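Local coordinates for putative exported protein (Bordetella parapertussis, PDB 3OCJ) that is of unknown function but has the Rossmann-like fold of S-adenosylmethionine-dependent methyltransferases and probably acts as one, at residues A[122-125]-A[131-134]; A[189-194]-A[211-216]; A[227-232]-A[238-243]; A[269-274]-A[295-300]. One frame throughout, in Å; residues are numbered along the deposited sequence.

Contact 1: A[122-125]-A[131-134]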
loop_
_atom_site.group_PDB
_atom_site.type_symbol
_atom_site.label_atom_id
_atom_site.label_comp_id
_atom_site.label_asym_id
_atom_site.label_seq_id
_atom_site.Cartn_x
_atom_site.Cartn_y
_atom_site.Cartn_z
ATOM N N VAL A 122 -2.084 -1.401 19.808
ATOM C CA VAL A 122 -2.180 -0.966 18.421
ATOM C C VAL A 122 -1.910 -2.158 17.512
ATOM O O VAL A 122 -0.890 -2.840 17.645
ATOM C CB VAL A 122 -1.139 0.123 18.108
ATOM C CG1 VAL A 122 -1.348 0.673 16.706
ATOM C CG2 VAL A 122 -1.220 1.241 19.138
ATOM N N ALA A 123 -2.819 -2.404 16.577
ATOM C CA ALA A 123 -2.651 -3.507 15.630
ATOM C C ALA A 123 -2.430 -2.987 14.219
ATOM O O ALA A 123 -2.978 -1.958 13.846
ATOM C CB ALA A 123 -3.873 -4.405 15.658
ATOM N N SER A 124 -1.642 -3.709 13.427
ATOM C CA SER A 124 -1.513 -3.426 12.009
ATOM C C SER A 124 -1.886 -4.686 11.228
ATOM O O SER A 124 -1.375 -5.770 11.526
ATOM C CB SER A 124 -0.088 -2.984 11.667
ATOM O OG SER A 124 0.042 -2.723 10.274
ATOM N N VAL A 125 -2.761 -4.535 10.232
ATOM C CA VAL A 125 -3.333 -5.672 9.512
ATOM C C VAL A 125 -3.580 -5.247 8.066
ATOM O O VAL A 125 -4.474 -4.441 7.816
ATOM C CB VAL A 125 -4.709 -6.082 10.115
ATOM C CG1 VAL A 125 -5.237 -7.358 9.442
ATOM C CG2 VAL A 125 -4.633 -6.236 11.649
ATOM N N SER A 131 6.523 -0.791 9.273
ATOM C CA SER A 131 7.304 0.426 9.065
ATOM C C SER A 131 6.710 1.631 9.787
ATOM O O SER A 131 7.426 2.431 10.396
ATOM C CB SER A 131 7.405 0.729 7.568
ATOM O OG SER A 131 7.585 -0.462 6.812
ATOM N N GLU A 132 5.395 1.766 9.706
ATOM C CA GLU A 132 4.732 2.925 10.282
ATOM C C GLU A 132 4.764 2.875 11.814
ATOM O O GLU A 132 5.061 3.869 12.458
ATOM C CB GLU A 132 3.306 3.094 9.727
ATOM C CG GLU A 132 2.271 2.084 10.207
ATOM C CD GLU A 132 2.395 0.712 9.553
ATOM O OE1 GLU A 132 3.402 0.457 8.859
ATOM O OE2 GLU A 132 1.472 -0.114 9.739
ATOM N N LEU A 133 4.502 1.712 12.397
ATOM C CA LEU A 133 4.497 1.603 13.854
ATOM C C LEU A 133 5.891 1.757 14.470
ATOM O O LEU A 133 6.042 2.321 15.553
ATOM C CB LEU A 133 3.857 0.285 14.307
ATOM C CG LEU A 133 2.387 0.053 13.943
ATOM C CD1 LEU A 133 1.899 -1.242 14.583
ATOM C CD2 LEU A 133 1.518 1.220 14.368
ATOM N N LEU A 134 6.912 1.267 13.778
ATOM C CA LEU A 134 8.274 1.350 14.297
ATOM C C LEU A 134 8.867 2.753 14.130
ATOM O O LEU A 134 9.920 3.056 14.682
ATOM C CB LEU A 134 9.168 0.300 13.631
ATOM C CG LEU A 134 8.834 -1.162 13.947
ATOM C CD1 LEU A 134 9.625 -2.107 13.050
ATOM C CD2 LEU A 134 9.087 -1.483 15.420
#
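Leu133 reaches from the short helical turn 131-134 across to strand 121-124 and meets it with both of its methyl groups. Leu133 CD2 lies 3.7 Å from Val122 CG1, the two side chains running antiparallel past one another. On the other branch, Leu133 CD1 is 3.9 Å from Ser124 CB. This fork sets Leu133 against two strand residues that point to the same side, with Ala123 between them turned the other way.

OG of Ser124 is 3.0 Å from OE2 of Glu132, close enough for a hydrogen bond, although the hydroxyl's one hydrogen could go to another acceptor instead. With chi1 at 72°, Glu132 holds CG between its backbone N and carbonyl carbon, and a further bend at chi2 brings the carboxylate over to the serine hydroxyl.

The contact is small, burying 162 Å², and opens the beta-alpha-beta unit made of strand 121-124, helix 131-134 and strand 145-150. Leu112 of helix 96-115 packs on both Glu132 and Leu133, and His105 of that helix also touches Glu132. Strand 121-124 itself pairs with 145-150 on one side and with 188-192 on the other, in the middle of the parallel part of the sheet.

Contact 2: A[189-194]-A[211-216]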
loop_
_atom_site.group_PDB
_atom_site.type_symbol
_atom_site.label_atom_id
_atom_site.label_comp_id
_atom_site.label_asym_id
_atom_site.label_seq_id
_atom_site.Cartn_x
_atom_site.Cartn_y
_atom_site.Cartn_z
ATOM N N ASP A 189 -7.029 -0.884 20.611
ATOM C CA ASP A 189 -7.436 0.513 20.719
ATOM C C ASP A 189 -7.329 1.231 19.382
ATOM O O ASP A 189 -8.092 2.157 19.085
ATOM C CB ASP A 189 -6.563 1.220 21.748
ATOM C CG ASP A 189 -6.752 0.657 23.128
ATOM O OD1 ASP A 189 -7.833 0.892 23.713
ATOM O OD2 ASP A 189 -5.842 -0.041 23.611
ATOM N N LEU A 190 -6.355 0.804 18.593
ATOM C CA LEU A 190 -6.040 1.426 17.318
ATOM C C LEU A 190 -5.710 0.323 16.329
ATOM O O LEU A 190 -5.015 -0.635 16.680
ATOM C CB LEU A 190 -4.816 2.325 17.474
ATOM C CG LEU A 190 -4.993 3.834 17.556
ATOM C CD1 LEU A 190 -3.644 4.467 17.859
ATOM C CD2 LEU A 190 -5.556 4.360 16.242
ATOM N N LEU A 191 -6.205 0.433 15.103
ATOM C CA LEU A 191 -5.887 -0.553 14.070
ATOM C C LEU A 191 -5.544 0.207 12.802
ATOM O O LEU A 191 -6.272 1.117 12.400
ATOM C CB LEU A 191 -7.068 -1.511 13.833
ATOM C CG LEU A 191 -6.786 -2.721 12.923
ATOM C CD1 LEU A 191 -7.674 -3.927 13.247
ATOM C CD2 LEU A 191 -6.899 -2.368 11.437
ATOM N N THR A 192 -4.415 -0.133 12.197
ATOM C CA THR A 192 -4.034 0.467 10.934
ATOM C C THR A 192 -3.970 -0.602 9.826
ATOM O O THR A 192 -3.558 -1.744 10.067
ATOM C CB THR A 192 -2.710 1.240 11.075
ATOM O OG1 THR A 192 -2.392 1.887 9.838
ATOM C CG2 THR A 192 -1.583 0.308 11.496
ATOM N N SER A 193 -4.402 -0.223 8.627
ATOM C CA SER A 193 -4.450 -1.136 7.495
ATOM C C SER A 193 -4.138 -0.410 6.197
ATOM O O SER A 193 -4.768 0.597 5.875
ATOM C CB SER A 193 -5.834 -1.784 7.390
ATOM O OG SER A 193 -5.878 -2.710 6.307
ATOM N N ASN A 194 -3.174 -0.939 5.454
ATOM C CA ASN A 194 -2.868 -0.426 4.124
ATOM C C ASN A 194 -2.576 -1.592 3.196
ATOM O O ASN A 194 -1.883 -2.527 3.576
ATOM C CB ASN A 194 -1.656 0.511 4.191
ATOM C CG ASN A 194 -1.252 1.052 2.829
ATOM O OD1 ASN A 194 -0.189 0.707 2.294
ATOM N ND2 ASN A 194 -2.087 1.889 2.260
ATOM N N ARG A 211 -15.909 -4.310 8.582
ATOM C CA ARG A 211 -16.700 -4.788 9.709
ATOM C C ARG A 211 -15.851 -5.612 10.675
ATOM O O ARG A 211 -16.001 -5.498 11.894
ATOM C CB ARG A 211 -17.905 -5.600 9.239
ATOM C CG ARG A 211 -19.054 -5.538 10.224
ATOM C CD ARG A 211 -20.221 -6.407 9.796
ATOM N NE ARG A 211 -20.714 -6.094 8.455
ATOM C CZ ARG A 211 -21.627 -5.167 8.182
ATOM N NH1 ARG A 211 -22.149 -4.431 9.154
ATOM N NH2 ARG A 211 -22.018 -4.983 6.932
ATOM N N ARG A 212 -14.950 -6.435 10.135
ATOM C CA ARG A 212 -14.044 -7.192 10.998
ATOM C C ARG A 212 -13.107 -6.261 11.756
ATOM O O ARG A 212 -12.838 -6.470 12.935
ATOM C CB ARG A 212 -13.276 -8.234 10.185
ATOM C CG ARG A 212 -14.199 -9.346 9.702
ATOM C CD ARG A 212 -13.525 -10.333 8.781
ATOM N NE ARG A 212 -14.490 -11.351 8.368
ATOM C CZ ARG A 212 -14.674 -12.505 8.996
ATOM N NH1 ARG A 212 -13.947 -12.809 10.061
ATOM N NH2 ARG A 212 -15.587 -13.361 8.554
ATOM N N PHE A 213 -12.638 -5.208 11.094
ATOM C CA PHE A 213 -11.846 -4.196 11.795
ATOM C C PHE A 213 -12.660 -3.566 12.936
ATOM O O PHE A 213 -12.175 -3.411 14.048
ATOM C CB PHE A 213 -11.397 -3.090 10.840
ATOM C CG PHE A 213 -10.406 -3.527 9.792
ATOM C CD1 PHE A 213 -9.655 -4.680 9.936
ATOM C CD2 PHE A 213 -10.207 -2.738 8.660
ATOM C CE1 PHE A 213 -8.731 -5.051 8.949
ATOM C CE2 PHE A 213 -9.284 -3.093 7.683
ATOM C CZ PHE A 213 -8.549 -4.252 7.827
ATOM N N TRP A 214 -13.903 -3.195 12.658
ATOM C CA TRP A 214 -14.748 -2.582 13.679
ATOM C C TRP A 214 -14.934 -3.526 14.863
ATOM O O TRP A 214 -14.824 -3.127 16.021
ATOM C CB TRP A 214 -16.097 -2.229 13.067
ATOM C CG TRP A 214 -17.005 -1.414 13.937
ATOM C CD1 TRP A 214 -17.178 -0.057 13.902
ATOM C CD2 TRP A 214 -17.874 -1.903 14.975
ATOM N NE1 TRP A 214 -18.114 0.324 14.848
ATOM C CE2 TRP A 214 -18.551 -0.791 15.517
ATOM C CE3 TRP A 214 -18.150 -3.178 15.489
ATOM C CZ2 TRP A 214 -19.481 -0.913 16.550
ATOM C CZ3 TRP A 214 -19.078 -3.292 16.521
ATOM C CH2 TRP A 214 -19.727 -2.167 17.036
ATOM N N GLN A 215 -15.195 -4.793 14.569
ATOM C CA GLN A 215 -15.402 -5.776 15.623
ATOM C C GLN A 215 -14.138 -5.981 16.466
ATOM O O GLN A 215 -14.221 -6.219 17.674
ATOM C CB GLN A 215 -15.939 -7.081 15.020
ATOM C CG GLN A 215 -17.365 -6.914 14.491
ATOM C CD GLN A 215 -17.835 -8.057 13.603
ATOM O OE1 GLN A 215 -17.047 -8.909 13.192
ATOM N NE2 GLN A 215 -19.130 -8.067 13.290
ATOM N N ALA A 216 -12.970 -5.835 15.838
ATOM C CA ALA A 216 -11.696 -6.011 16.532
ATOM C C ALA A 216 -11.340 -4.825 17.434
ATOM O O ALA A 216 -10.536 -4.965 18.355
ATOM C CB ALA A 216 -10.573 -6.275 15.530
#
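Leu191 lays its CD2 methyl over one face of the Phe213 ring, 4.0 Å from the ring centroid and only 13° off the normal, a clear CH-pi contact. The methyl is displaced from the middle of the ring toward CG and CD1. Two torsions make this possible. In Leu191, chi1 of -171° swings CG anti to the backbone N, carrying the branch out from the strand; in Phe213, chi1 of -67° places CG beside the backbone N, and the ring reaches from helix 203-216 to the strand. The side chains cross at about a right angle. The second leucine methyl, Leu191 CD1, lies 3.9 Å from Phe213 CD1. Leu191 CD1 is also 4.4 Å from Ala216 CB, a looser touch.

Toward the far end of the ring, Ser193 comes in obliquely, its OG 3.4 Å from CZ of Phe213. That hydroxyl is hydrogen-bonded to the carbonyl oxygen of Val125, so its contact with the ring is van der Waals packing. Leu223 of strand 221-226 touches both Leu191 and Phe213. Strand 188-192, helix 203-216 and the parallel strand 221-226 form a beta-alpha-beta crossover, and this contact packs its helix on its first strand, as in Rossmann-like methyltransferases.

Contact 3: A[227-232]-A[238-243]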
loop_
_atom_site.group_PDB
_atom_site.type_symbol
_atom_site.label_atom_id
_atom_site.label_comp_id
_atom_site.label_asym_id
_atom_site.label_seq_id
_atom_site.Cartn_x
_atom_site.Cartn_y
_atom_site.Cartn_z
ATOM N N PHE A 227 -7.137 4.370 0.729
ATOM C CA PHE A 227 -7.705 3.818 -0.490
ATOM C C PHE A 227 -7.193 4.595 -1.684
ATOM O O PHE A 227 -6.982 5.805 -1.589
ATOM C CB PHE A 227 -9.247 3.853 -0.439
ATOM C CG PHE A 227 -9.820 5.220 -0.148
ATOM C CD1 PHE A 227 -10.394 5.971 -1.153
ATOM C CD2 PHE A 227 -9.768 5.737 1.140
ATOM C CE1 PHE A 227 -10.931 7.219 -0.876
ATOM C CE2 PHE A 227 -10.293 6.989 1.420
ATOM C CZ PHE A 227 -10.862 7.732 0.409
ATOM N N LEU A 228 -6.963 3.902 -2.802
ATOM C CA LEU A 228 -6.676 4.566 -4.066
ATOM C C LEU A 228 -7.967 5.017 -4.734
ATOM O O LEU A 228 -8.966 4.283 -4.741
ATOM C CB LEU A 228 -5.926 3.625 -5.002
ATOM C CG LEU A 228 -4.476 3.329 -4.639
ATOM C CD1 LEU A 228 -3.978 2.108 -5.429
ATOM C CD2 LEU A 228 -3.587 4.530 -4.924
ATOM N N THR A 229 -7.950 6.234 -5.282
ATOM C CA THR A 229 -9.135 6.841 -5.897
ATOM C C THR A 229 -9.111 6.716 -7.419
ATOM O O THR A 229 -8.036 6.592 -8.027
ATOM C CB THR A 229 -9.168 8.328 -5.567
ATOM O OG1 THR A 229 -7.911 8.871 -5.988
ATOM C CG2 THR A 229 -9.348 8.539 -4.060
ATOM N N PRO A 230 -10.292 6.750 -8.049
ATOM C CA PRO A 230 -10.373 6.645 -9.513
ATOM C C PRO A 230 -9.994 7.960 -10.177
ATOM O O PRO A 230 -10.329 9.021 -9.648
ATOM C CB PRO A 230 -11.855 6.344 -9.749
ATOM C CG PRO A 230 -12.542 7.073 -8.608
ATOM C CD PRO A 230 -11.630 6.784 -7.431
ATOM N N PRO A 231 -9.324 7.894 -11.337
ATOM C CA PRO A 231 -8.998 9.112 -12.087
ATOM C C PRO A 231 -10.225 9.642 -12.824
ATOM O O PRO A 231 -11.264 8.968 -12.886
ATOM C CB PRO A 231 -7.961 8.621 -13.096
ATOM C CG PRO A 231 -8.380 7.191 -13.356
ATOM C CD PRO A 231 -8.823 6.676 -11.998
ATOM N N PRO A 232 -10.117 10.853 -13.375
ATOM C CA PRO A 232 -11.274 11.457 -14.039
ATOM C C PRO A 232 -11.838 10.621 -15.194
ATOM O O PRO A 232 -13.052 10.612 -15.357
ATOM C CB PRO A 232 -10.728 12.802 -14.530
ATOM C CG PRO A 232 -9.645 13.130 -13.550
ATOM C CD PRO A 232 -8.997 11.803 -13.234
ATOM N N SER A 238 -14.253 11.613 -9.597
ATOM C CA SER A 238 -12.832 11.568 -9.280
ATOM C C SER A 238 -12.444 12.801 -8.489
ATOM O O SER A 238 -12.782 13.917 -8.880
ATOM C CB SER A 238 -11.992 11.557 -10.544
ATOM O OG SER A 238 -10.611 11.608 -10.221
ATOM N N PRO A 239 -11.696 12.616 -7.394
ATOM C CA PRO A 239 -11.171 13.752 -6.626
ATOM C C PRO A 239 -9.790 14.226 -7.104
ATOM O O PRO A 239 -9.231 15.141 -6.506
ATOM C CB PRO A 239 -11.025 13.161 -5.225
ATOM C CG PRO A 239 -10.621 11.723 -5.500
ATOM C CD PRO A 239 -11.397 11.322 -6.750
ATOM N N TRP A 240 -9.213 13.592 -8.121
ATOM C CA TRP A 240 -7.871 13.954 -8.553
ATOM C C TRP A 240 -7.760 15.443 -8.826
ATOM O O TRP A 240 -8.607 16.016 -9.523
ATOM C CB TRP A 240 -7.465 13.181 -9.812
ATOM C CG TRP A 240 -7.155 11.731 -9.581
ATOM C CD1 TRP A 240 -7.619 10.930 -8.563
ATOM C CD2 TRP A 240 -6.300 10.910 -10.383
ATOM N NE1 TRP A 240 -7.115 9.657 -8.705
ATOM C CE2 TRP A 240 -6.290 9.625 -9.801
ATOM C CE3 TRP A 240 -5.526 11.146 -11.530
ATOM C CZ2 TRP A 240 -5.546 8.570 -10.339
ATOM C CZ3 TRP A 240 -4.790 10.105 -12.059
ATOM C CH2 TRP A 240 -4.804 8.829 -11.464
ATOM N N ASP A 241 -6.716 16.068 -8.283
ATOM C CA ASP A 241 -6.392 17.452 -8.613
ATOM C C ASP A 241 -5.337 17.424 -9.709
ATOM O O ASP A 241 -4.166 17.200 -9.441
ATOM C CB ASP A 241 -5.867 18.205 -7.381
ATOM C CG ASP A 241 -5.497 19.663 -7.692
ATOM O OD1 ASP A 241 -5.561 20.061 -8.877
ATOM O OD2 ASP A 241 -5.147 20.390 -6.739
HETATM N N MSE A 242 -5.756 17.650 -10.949
HETATM C CA MSE A 242 -4.822 17.539 -12.065
HETATM C C MSE A 242 -3.713 18.587 -11.999
HETATM O O MSE A 242 -2.642 18.396 -12.576
HETATM C CB MSE A 242 -5.554 17.612 -13.410
HETATM C CG MSE A 242 -6.637 16.547 -13.599
HETATM SE SE MSE A 242 -6.032 14.723 -13.296
HETATM C CE MSE A 242 -4.505 14.733 -14.456
ATOM N N GLN A 243 -3.956 19.686 -11.295
ATOM C CA GLN A 243 -2.933 20.720 -11.170
ATOM C C GLN A 243 -1.819 20.306 -10.218
ATOM O O GLN A 243 -0.785 20.975 -10.129
ATOM C CB GLN A 243 -3.548 22.045 -10.708
ATOM C CG GLN A 243 -4.362 22.731 -11.787
ATOM C CD GLN A 243 -5.825 22.846 -11.418
ATOM O OE1 GLN A 243 -6.497 21.843 -11.191
ATOM N NE2 GLN A 243 -6.326 24.074 -11.354
#
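Trp240, with chi1 at -73° and chi2 at 25°, swings its indole back over Pro231, while Ser238, with OG anti to the backbone N, directs its hydroxyl at the carbonyl of Pro230. OG1 of Thr229 sits at the edge of the indole, close to its plane.

Pro231 runs alongside the tryptophan, and Pro231 CB sits 3.5 Å from the centroid of the six-membered ring of Trp240, 8° off the normal, a CH-pi contact over the face. CD of Pro232 approaches CE3 of Trp240 at 3.9 Å, from an oblique direction, and CG of Pro232 is 4.0 Å from the selenium (SE) of selenomethionine Met242. At the other end, CG of Pro239 packs 3.7 Å from CB of Thr229. Both segments belong to the loop between strand 221-226 and helix 247-261, whose Leu250 touches Trp240 and Met242.

A short bond runs from Ser238 OG to Pro230 O, 2.7 Å, in the carbonyl plane and on a lone pair. The same OG accepts from the backbone N of Trp240, closing an ST turn. NE1 of Trp240 is shared between OG1 and O of Thr229, both weak bonds; OG1 itself is hydrogen-bonded to the carbonyl of Arg294. Since proline nitrogens carry no hydrogen, the 230-232 backbone can only accept, and here a serine hydroxyl supplies the donor while Pro231 offers its C-H groups to the indole face.

Contact 4: A[269-274]-A[295-300]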
loop_
_atom_site.group_PDB
_atom_site.type_symbol
_atom_site.label_atom_id
_atom_site.label_comp_id
_atom_site.label_asym_id
_atom_site.label_seq_id
_atom_site.Cartn_x
_atom_site.Cartn_y
_atom_site.Cartn_z
ATOM N N ARG A 269 -11.690 3.541 -5.541
ATOM C CA ARG A 269 -12.931 3.939 -4.887
ATOM C C ARG A 269 -12.870 5.403 -4.492
ATOM O O ARG A 269 -11.794 5.939 -4.194
ATOM C CB ARG A 269 -13.174 3.085 -3.637
ATOM C CG ARG A 269 -13.521 1.633 -3.967
ATOM C CD ARG A 269 -13.947 0.812 -2.735
ATOM N NE ARG A 269 -14.330 -0.526 -3.205
ATOM C CZ ARG A 269 -13.490 -1.550 -3.345
ATOM N NH1 ARG A 269 -12.225 -1.455 -2.943
ATOM N NH2 ARG A 269 -13.954 -2.688 -3.857
ATOM N N THR A 270 -14.026 6.059 -4.519
ATOM C CA THR A 270 -14.097 7.460 -4.133
ATOM C C THR A 270 -14.197 7.611 -2.606
ATOM O O THR A 270 -14.412 6.632 -1.871
ATOM C CB THR A 270 -15.324 8.127 -4.744
ATOM O OG1 THR A 270 -16.496 7.490 -4.228
ATOM C CG2 THR A 270 -15.312 8.027 -6.274
ATOM N N HIS A 271 -14.067 8.852 -2.141
ATOM C CA HIS A 271 -14.281 9.181 -0.740
ATOM C C HIS A 271 -15.697 8.789 -0.321
ATOM O O HIS A 271 -15.894 8.196 0.729
ATOM C CB HIS A 271 -14.109 10.692 -0.506
ATOM C CG HIS A 271 -12.692 11.178 -0.598
ATOM N ND1 HIS A 271 -12.053 11.409 -1.795
ATOM C CD2 HIS A 271 -11.813 11.520 0.374
ATOM C CE1 HIS A 271 -10.829 11.861 -1.555
ATOM N NE2 HIS A 271 -10.659 11.932 -0.245
ATOM N N ALA A 272 -16.676 9.121 -1.157
ATOM C CA ALA A 272 -18.062 8.807 -0.829
ATOM C C ALA A 272 -18.302 7.304 -0.751
ATOM O O ALA A 272 -19.019 6.833 0.132
ATOM C CB ALA A 272 -19.015 9.456 -1.842
ATOM N N GLN A 273 -17.703 6.544 -1.668
ATOM C CA GLN A 273 -17.858 5.091 -1.629
ATOM C C GLN A 273 -17.240 4.535 -0.347
ATOM O O GLN A 273 -17.842 3.710 0.334
ATOM C CB GLN A 273 -17.231 4.430 -2.854
ATOM C CG GLN A 273 -18.021 4.660 -4.138
ATOM C CD GLN A 273 -17.335 4.072 -5.349
ATOM O OE1 GLN A 273 -16.136 4.245 -5.547
ATOM N NE2 GLN A 273 -18.101 3.368 -6.175
ATOM N N THR A 274 -16.033 4.994 -0.023
ATOM C CA THR A 274 -15.349 4.535 1.178
ATOM C C THR A 274 -16.145 4.918 2.427
ATOM O O THR A 274 -16.279 4.110 3.354
ATOM C CB THR A 274 -13.914 5.088 1.213
ATOM O OG1 THR A 274 -13.187 4.504 0.123
ATOM C CG2 THR A 274 -13.219 4.745 2.534
ATOM N N LEU A 295 -4.773 11.144 -4.861
ATOM C CA LEU A 295 -4.624 9.794 -5.411
ATOM C C LEU A 295 -4.770 8.695 -4.363
ATOM O O LEU A 295 -5.152 7.568 -4.693
ATOM C CB LEU A 295 -3.249 9.640 -6.055
ATOM C CG LEU A 295 -2.818 10.803 -6.957
ATOM C CD1 LEU A 295 -1.399 10.593 -7.493
ATOM C CD2 LEU A 295 -3.792 11.041 -8.101
ATOM N N PHE A 296 -4.423 8.988 -3.117
ATOM C CA PHE A 296 -4.315 7.929 -2.116
ATOM C C PHE A 296 -4.634 8.484 -0.731
ATOM O O PHE A 296 -3.752 8.558 0.131
ATOM C CB PHE A 296 -2.895 7.340 -2.141
ATOM C CG PHE A 296 -2.790 5.889 -1.695
ATOM C CD1 PHE A 296 -3.821 5.228 -1.029
ATOM C CD2 PHE A 296 -1.620 5.191 -1.976
ATOM C CE1 PHE A 296 -3.672 3.871 -0.648
ATOM C CE2 PHE A 296 -1.459 3.861 -1.602
ATOM C CZ PHE A 296 -2.491 3.197 -0.946
ATOM N N PRO A 297 -5.905 8.845 -0.495
ATOM C CA PRO A 297 -6.247 9.406 0.812
ATOM C C PRO A 297 -6.121 8.408 1.951
ATOM O O PRO A 297 -6.248 7.187 1.791
ATOM C CB PRO A 297 -7.718 9.814 0.658
ATOM C CG PRO A 297 -7.956 9.927 -0.829
ATOM C CD PRO A 297 -7.035 8.889 -1.442
ATOM N N THR A 298 -5.893 8.981 3.127
ATOM C CA THR A 298 -5.922 8.292 4.403
ATOM C C THR A 298 -7.272 8.605 5.025
ATOM O O THR A 298 -7.789 9.716 4.867
ATOM C CB THR A 298 -4.786 8.822 5.275
ATOM O OG1 THR A 298 -3.532 8.474 4.673
ATOM C CG2 THR A 298 -4.834 8.301 6.717
ATOM N N VAL A 299 -7.850 7.638 5.720
ATOM C CA VAL A 299 -9.074 7.878 6.466
ATOM C C VAL A 299 -8.934 7.373 7.896
ATOM O O VAL A 299 -8.428 6.266 8.136
ATOM C CB VAL A 299 -10.307 7.260 5.767
ATOM C CG1 VAL A 299 -10.140 5.732 5.561
ATOM C CG2 VAL A 299 -11.592 7.571 6.542
ATOM N N ILE A 300 -9.372 8.205 8.838
ATOM C CA ILE A 300 -9.416 7.852 10.250
ATOM C C ILE A 300 -10.885 7.726 10.633
ATOM O O ILE A 300 -11.659 8.678 10.458
ATOM C CB ILE A 300 -8.726 8.899 11.142
ATOM C CG1 ILE A 300 -7.286 9.157 10.660
ATOM C CG2 ILE A 300 -8.707 8.405 12.587
ATOM C CD1 ILE A 300 -7.122 10.303 9.674
#
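Pro297 and His271 bury the most surface here, meeting where the start of helix 271-280 passes the approach to strand 298-302. CG of Pro297 lies 3.4 Å from NE2 of His271 and almost as near its CE1, the proline coming at the imidazole obliquely. A chi1 of -71° puts CG of His271 beside the backbone N, anti to the carbonyl carbon, and from there the far end of the ring comes up to the proline. NE2 is also hydrogen-bonded to OD1 of Asp290, which, with the edge-to-face rings of Phe227 and Phe288, limits how the imidazole can turn.

The helix start is built as a capping box. Thr270 is the N-cap: its OG1 accepts from N of Gln273 at 3.0 Å, and OE1 of Gln273 in return takes the N-H of Thr270, in the carbonyl plane and on a lone pair. From this first turn His271 reaches Pro297 with the end of its ring, while Thr274 points toward the strand.

Thr274 makes the second and looser touch: its CG2 is 4.4 Å from CG1 of Val299. Strand 298-302 runs antiparallel to its neighbours 221-226 and 286-289, and Val299 packs there on Thr225 from the first and Phe288 from the second.

How the contacts relate
Contacts 1, 2 and 4 are buried and reach the same sheet, whereas contact 3 is a partly buried loop that includes exposed residues. Contacts 1 and 2 sit on the neighbouring strands 121-124 and 188-192, joined by backbone bonds, and each packs a helical segment on its strand: contact 1 with a serine-glutamate pair beside its leucine, contact 2 chiefly with leucine on phenylalanine and a serine at the ring. Contact 4, on the antiparallel side, packs a helix start on a strand and the turn leading into it, and touches contact 2 through Asn194 and Phe296. The start of segment 227-232 is backbone-bonded to both segments of contact 4; its proline-rich chemistry contrasts with the helix-on-strand packing of contacts 1 and 2.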